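Peroxide stress regulator PerR, FUR family (Streptococcus pyogenes, PDB 4LMY) probably senses peroxide stress through its bound metal and regulates transcription by binding DNA as a dimeric, zinc-containing repressor of the FUR family. Local coordinates at residues Y91-V103 with I110-A122. Numbering follows the deposited sequence.
With ZN (zinc ion), chain E.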
loop_
_atom_site.group_PDB
_atom_site.type_symbol
_atom_site.label_atom_id
_atom_site.label_comp_id
_atom_site.label_asym_id
_atom_site.label_seq_id
_atom_site.Cartn_x
_atom_site.Cartn_y
_atom_site.Cartn_z
ATOM N N TYR B 91 17.462 4.753 -18.464
ATOM C CA TYR B 91 16.617 3.662 -18.009
ATOM C C TYR B 91 15.269 4.211 -17.575
ATOM O O TYR B 91 15.171 5.343 -17.101
ATOM C CB TYR B 91 17.294 2.891 -16.877
ATOM C CG TYR B 91 18.615 2.289 -17.293
ATOM C CD1 TYR B 91 18.659 1.119 -18.042
ATOM C CD2 TYR B 91 19.817 2.895 -16.951
ATOM C CE1 TYR B 91 19.860 0.566 -18.434
ATOM C CE2 TYR B 91 21.025 2.348 -17.336
ATOM C CZ TYR B 91 21.041 1.185 -18.078
ATOM O OH TYR B 91 22.240 0.636 -18.466
ATOM N N TYR B 92 14.227 3.406 -17.747
ATOM C CA TYR B 92 12.867 3.873 -17.528
ATOM C C TYR B 92 12.174 3.083 -16.427
ATOM O O TYR B 92 12.404 1.887 -16.269
ATOM C CB TYR B 92 12.069 3.789 -18.831
ATOM C CG TYR B 92 12.656 4.622 -19.949
ATOM C CD1 TYR B 92 12.204 5.911 -20.192
ATOM C CD2 TYR B 92 13.673 4.123 -20.756
ATOM C CE1 TYR B 92 12.740 6.677 -21.208
ATOM C CE2 TYR B 92 14.217 4.883 -21.773
ATOM C CZ TYR B 92 13.745 6.158 -21.996
ATOM O OH TYR B 92 14.282 6.919 -23.010
ATOM N N ASP B 93 11.324 3.762 -15.666
ATOM C CA ASP B 93 10.603 3.122 -14.575
ATOM C C ASP B 93 9.175 3.636 -14.500
ATOM O O ASP B 93 8.943 4.843 -14.463
ATOM C CB ASP B 93 11.306 3.386 -13.245
ATOM C CG ASP B 93 10.669 2.638 -12.092
ATOM O OD1 ASP B 93 10.422 1.422 -12.237
ATOM O OD2 ASP B 93 10.409 3.266 -11.044
ATOM N N PHE B 94 8.218 2.716 -14.473
ATOM C CA PHE B 94 6.820 3.091 -14.323
ATOM C C PHE B 94 6.535 3.427 -12.862
ATOM O O PHE B 94 6.858 2.646 -11.968
ATOM C CB PHE B 94 5.905 1.957 -14.793
ATOM C CG PHE B 94 4.456 2.345 -14.876
ATOM C CD1 PHE B 94 3.919 2.823 -16.060
ATOM C CD2 PHE B 94 3.632 2.241 -13.766
ATOM C CE1 PHE B 94 2.588 3.184 -16.137
ATOM C CE2 PHE B 94 2.302 2.603 -13.838
ATOM C CZ PHE B 94 1.779 3.073 -15.026
ATOM N N MET B 95 5.938 4.591 -12.620
ATOM C CA MET B 95 5.573 4.985 -11.261
ATOM C C MET B 95 4.170 5.596 -11.195
ATOM O O MET B 95 3.777 6.174 -10.181
ATOM C CB MET B 95 6.634 5.916 -10.650
ATOM C CG MET B 95 6.456 7.413 -10.905
ATOM S SD MET B 95 6.324 7.877 -12.640
ATOM C CE MET B 95 7.422 9.292 -12.691
ATOM N N GLY B 96 3.415 5.437 -12.280
ATOM C CA GLY B 96 2.066 5.967 -12.373
ATOM C C GLY B 96 1.149 5.548 -11.237
ATOM O O GLY B 96 1.257 4.444 -10.704
ATOM N N HIS B 97 0.237 6.441 -10.877
ATOM C CA HIS B 97 -0.665 6.231 -9.753
ATOM C C HIS B 97 -1.883 5.390 -10.126
ATOM O O HIS B 97 -2.070 5.004 -11.280
ATOM C CB HIS B 97 -1.154 7.584 -9.249
ATOM C CG HIS B 97 -2.001 8.316 -10.244
ATOM N ND1 HIS B 97 -1.463 9.097 -11.245
ATOM C CD2 HIS B 97 -3.343 8.368 -10.403
ATOM C CE1 HIS B 97 -2.441 9.607 -11.972
ATOM N NE2 HIS B 97 -3.592 9.181 -11.486
ATOM N N GLN B 98 -2.721 5.122 -9.133
ATOM C CA GLN B 98 -3.998 4.468 -9.367
ATOM C C GLN B 98 -5.046 5.128 -8.480
ATOM O O GLN B 98 -4.734 6.030 -7.700
ATOM C CB GLN B 98 -3.912 2.975 -9.049
ATOM C CG GLN B 98 -3.748 2.686 -7.573
ATOM C CD GLN B 98 -3.925 1.223 -7.237
ATOM O OE1 GLN B 98 -3.537 0.782 -6.163
ATOM N NE2 GLN B 98 -4.525 0.467 -8.147
ATOM N N HIS B 99 -6.283 4.669 -8.589
ATOM C CA HIS B 99 -7.354 5.206 -7.762
ATOM C C HIS B 99 -8.111 4.082 -7.076
ATOM O O HIS B 99 -8.572 3.144 -7.723
ATOM C CB HIS B 99 -8.288 6.079 -8.596
ATOM C CG HIS B 99 -7.591 7.226 -9.254
ATOM N ND1 HIS B 99 -7.579 8.495 -8.720
ATOM C CD2 HIS B 99 -6.847 7.284 -10.384
ATOM C CE1 HIS B 99 -6.874 9.293 -9.504
ATOM N NE2 HIS B 99 -6.416 8.581 -10.518
ATOM N N VAL B 100 -8.226 4.196 -5.756
ATOM C CA VAL B 100 -8.758 3.136 -4.912
ATOM C C VAL B 100 -10.022 3.601 -4.196
ATOM O O VAL B 100 -10.095 4.733 -3.724
ATOM C CB VAL B 100 -7.709 2.716 -3.855
ATOM C CG1 VAL B 100 -8.235 1.598 -2.955
ATOM C CG2 VAL B 100 -6.409 2.305 -4.535
ATOM N N ASN B 101 -11.020 2.727 -4.117
ATOM C CA ASN B 101 -12.245 3.052 -3.393
ATOM C C ASN B 101 -12.108 2.891 -1.885
ATOM O O ASN B 101 -11.394 2.012 -1.404
ATOM C CB ASN B 101 -13.403 2.182 -3.875
ATOM C CG ASN B 101 -13.961 2.641 -5.202
ATOM O OD1 ASN B 101 -13.835 3.808 -5.571
ATOM N ND2 ASN B 101 -14.600 1.728 -5.921
ATOM N N VAL B 102 -12.792 3.751 -1.143
ATOM C CA VAL B 102 -12.998 3.514 0.278
ATOM C C VAL B 102 -14.503 3.424 0.514
ATOM O O VAL B 102 -15.261 4.315 0.122
ATOM C CB VAL B 102 -12.318 4.585 1.176
ATOM C CG1 VAL B 102 -12.817 5.984 0.855
ATOM C CG2 VAL B 102 -12.531 4.255 2.645
ATOM N N VAL B 103 -14.938 2.325 1.118
ATOM C CA VAL B 103 -16.361 2.054 1.274
ATOM C C VAL B 103 -16.779 2.176 2.732
ATOM O O VAL B 103 -16.102 1.656 3.617
ATOM C CB VAL B 103 -16.712 0.634 0.774
ATOM C CG1 VAL B 103 -18.207 0.394 0.863
ATOM C CG2 VAL B 103 -16.214 0.434 -0.656
ATOM N N ILE B 110 -19.435 5.277 -1.178
ATOM C CA ILE B 110 -18.104 5.078 -1.729
ATOM C C ILE B 110 -17.428 6.400 -2.059
ATOM O O ILE B 110 -18.022 7.280 -2.680
ATOM C CB ILE B 110 -18.157 4.225 -3.013
ATOM C CG1 ILE B 110 -18.744 2.844 -2.713
ATOM C CG2 ILE B 110 -16.772 4.094 -3.626
ATOM C CD1 ILE B 110 -18.878 1.959 -3.936
ATOM N N ALA B 111 -16.182 6.531 -1.625
ATOM C CA ALA B 111 -15.324 7.618 -2.056
ATOM C C ALA B 111 -14.086 6.978 -2.666
ATOM O O ALA B 111 -13.835 5.792 -2.457
ATOM C CB ALA B 111 -14.952 8.501 -0.880
ATOM N N ASP B 112 -13.321 7.745 -3.430
ATOM C CA ASP B 112 -12.076 7.225 -3.979
ATOM C C ASP B 112 -10.918 8.167 -3.689
ATOM O O ASP B 112 -11.116 9.363 -3.470
ATOM C CB ASP B 112 -12.199 6.957 -5.483
ATOM C CG ASP B 112 -12.547 8.201 -6.274
ATOM O OD1 ASP B 112 -11.615 8.920 -6.687
ATOM O OD2 ASP B 112 -13.751 8.453 -6.486
ATOM N N PHE B 113 -9.709 7.617 -3.671
ATOM C CA PHE B 113 -8.511 8.409 -3.429
ATOM C C PHE B 113 -7.381 7.995 -4.368
ATOM O O PHE B 113 -7.410 6.909 -4.954
ATOM C CB PHE B 113 -8.068 8.301 -1.964
ATOM C CG PHE B 113 -7.583 6.932 -1.568
ATOM C CD1 PHE B 113 -6.228 6.659 -1.496
ATOM C CD2 PHE B 113 -8.482 5.924 -1.262
ATOM C CE1 PHE B 113 -5.775 5.402 -1.131
ATOM C CE2 PHE B 113 -8.037 4.664 -0.893
ATOM C CZ PHE B 113 -6.683 4.406 -0.827
ATOM N N MET B 114 -6.391 8.867 -4.508
ATOM C CA MET B 114 -5.255 8.604 -5.381
ATOM C C MET B 114 -4.161 7.870 -4.634
ATOM O O MET B 114 -3.712 8.318 -3.579
ATOM C CB MET B 114 -4.690 9.913 -5.920
ATOM C CG MET B 114 -3.628 9.730 -6.986
ATOM S SD MET B 114 -3.149 11.301 -7.724
ATOM C CE MET B 114 -1.740 11.749 -6.712
ATOM N N ASP B 115 -3.722 6.749 -5.195
ATOM C CA ASP B 115 -2.709 5.923 -4.554
ATOM C C ASP B 115 -1.443 5.778 -5.393
ATOM O O ASP B 115 -1.511 5.594 -6.606
ATOM C CB ASP B 115 -3.278 4.538 -4.266
ATOM C CG ASP B 115 -2.205 3.539 -3.906
ATOM O OD1 ASP B 115 -1.905 2.661 -4.738
ATOM O OD2 ASP B 115 -1.651 3.647 -2.796
ATOM N N VAL B 116 -0.292 5.856 -4.733
ATOM C CA VAL B 116 0.989 5.572 -5.372
ATOM C C VAL B 116 1.726 4.465 -4.617
ATOM O O VAL B 116 2.900 4.197 -4.877
ATOM C CB VAL B 116 1.887 6.825 -5.430
ATOM C CG1 VAL B 116 1.207 7.936 -6.216
ATOM C CG2 VAL B 116 2.235 7.300 -4.025
ATOM N N ASP B 117 1.029 3.815 -3.689
ATOM C CA ASP B 117 1.676 2.873 -2.775
ATOM C C ASP B 117 1.591 1.402 -3.189
ATOM O O ASP B 117 2.498 0.624 -2.896
ATOM C CB ASP B 117 1.139 3.051 -1.350
ATOM C CG ASP B 117 1.659 4.314 -0.684
ATOM O OD1 ASP B 117 2.865 4.606 -0.825
ATOM O OD2 ASP B 117 0.864 5.012 -0.022
ATOM N N VAL B 118 0.505 1.016 -3.854
ATOM C CA VAL B 118 0.316 -0.384 -4.244
ATOM C C VAL B 118 1.396 -0.880 -5.208
ATOM O O VAL B 118 1.777 -2.048 -5.170
ATOM C CB VAL B 118 -1.104 -0.636 -4.807
ATOM C CG1 VAL B 118 -1.228 -2.032 -5.417
ATOM C CG2 VAL B 118 -2.133 -0.456 -3.707
ATOM N N MET B 119 1.907 0.007 -6.056
ATOM C CA MET B 119 2.996 -0.372 -6.945
ATOM C C MET B 119 4.238 -0.765 -6.143
ATOM O O MET B 119 4.977 -1.671 -6.527
ATOM C CB MET B 119 3.325 0.753 -7.927
ATOM C CG MET B 119 4.528 0.456 -8.816
ATOM S SD MET B 119 4.153 0.507 -10.578
ATOM C CE MET B 119 2.829 -0.686 -10.682
ATOM N N ASP B 120 4.459 -0.089 -5.020
ATOM C CA ASP B 120 5.566 -0.447 -4.139
ATOM C C ASP B 120 5.327 -1.806 -3.486
ATOM O O ASP B 120 6.274 -2.547 -3.208
ATOM C CB ASP B 120 5.800 0.637 -3.083
ATOM C CG ASP B 120 6.515 1.851 -3.645
ATOM O OD1 ASP B 120 7.312 1.685 -4.593
ATOM O OD2 ASP B 120 6.285 2.970 -3.141
ATOM N N ILE B 121 4.058 -2.130 -3.248
ATOM C CA ILE B 121 3.675 -3.442 -2.743
ATOM C C ILE B 121 3.998 -4.491 -3.795
ATOM O O ILE B 121 4.516 -5.558 -3.484
ATOM C CB ILE B 121 2.167 -3.507 -2.427
ATOM C CG1 ILE B 121 1.805 -2.496 -1.342
ATOM C CG2 ILE B 121 1.754 -4.907 -2.004
ATOM C CD1 ILE B 121 0.332 -2.423 -1.073
ATOM N N ALA B 122 3.693 -4.166 -5.047
ATOM C CA ALA B 122 3.961 -5.060 -6.171
ATOM C C ALA B 122 5.442 -5.395 -6.289
ATOM O O ALA B 122 5.810 -6.541 -6.559
ATOM C CB ALA B 122 3.460 -4.444 -7.465
HETATM ZN ZN ZN E . -5.610 9.407 -12.324
HETATM O O HOH W 1 -8.979 9.598 -6.551
HETATM O O HOH W 2 -15.468 5.492 -6.735
#
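M114 lays its sulfur over one face of the H97 imidazole, SD 4.2 Å from the ring centroid and 18° off the normal, while the zinc ion sits at the ring's edge on NE2. With CG anti to the backbone N (chi1 -172°), the long, unbranched M114 chain reaches across to the ring, a place suited to a soft, polarisable sulfur. The H99 ring gives the same zinc its NE2, at 2.1 Å, and its other nitrogen, ND1, donates in the ring plane to a water that in turn donates to D112 OD1. D112 thus backs a metal ligand from the second shell, and S5 also hydrogen-bonds OD1. A third ring, F94, takes M119 SD at its edge, 3.7 Å from CD2, in a Met-aromatic contact. H99 projects from the same face as M114 and D112 of a β-hairpin, strands 98-104 and 110-115, and H97, in the loop just before it, joins H99 at the metal with H4, H6 and H19. Three pairs, Q98 with D115, V100 with F113 and V102 with A111, are antiparallel and doubly hydrogen-bonded; V102 N to A111 O is the shortest link, at 2.6 Å. Their side chains form the other face, where the branched V100 packs CB against F113 CE2 (3.6 Å) and the small A111 meets V102 CG1. F113 also packs against Q128 of the second subunit. Where the hairpin gives way to helix 118-129, the short side chain of D115 receives two N-H groups: D117 N reaches OD2 from above the carboxylate plane, an Asx turn, and V118 N bonds the syn lone pair of OD1.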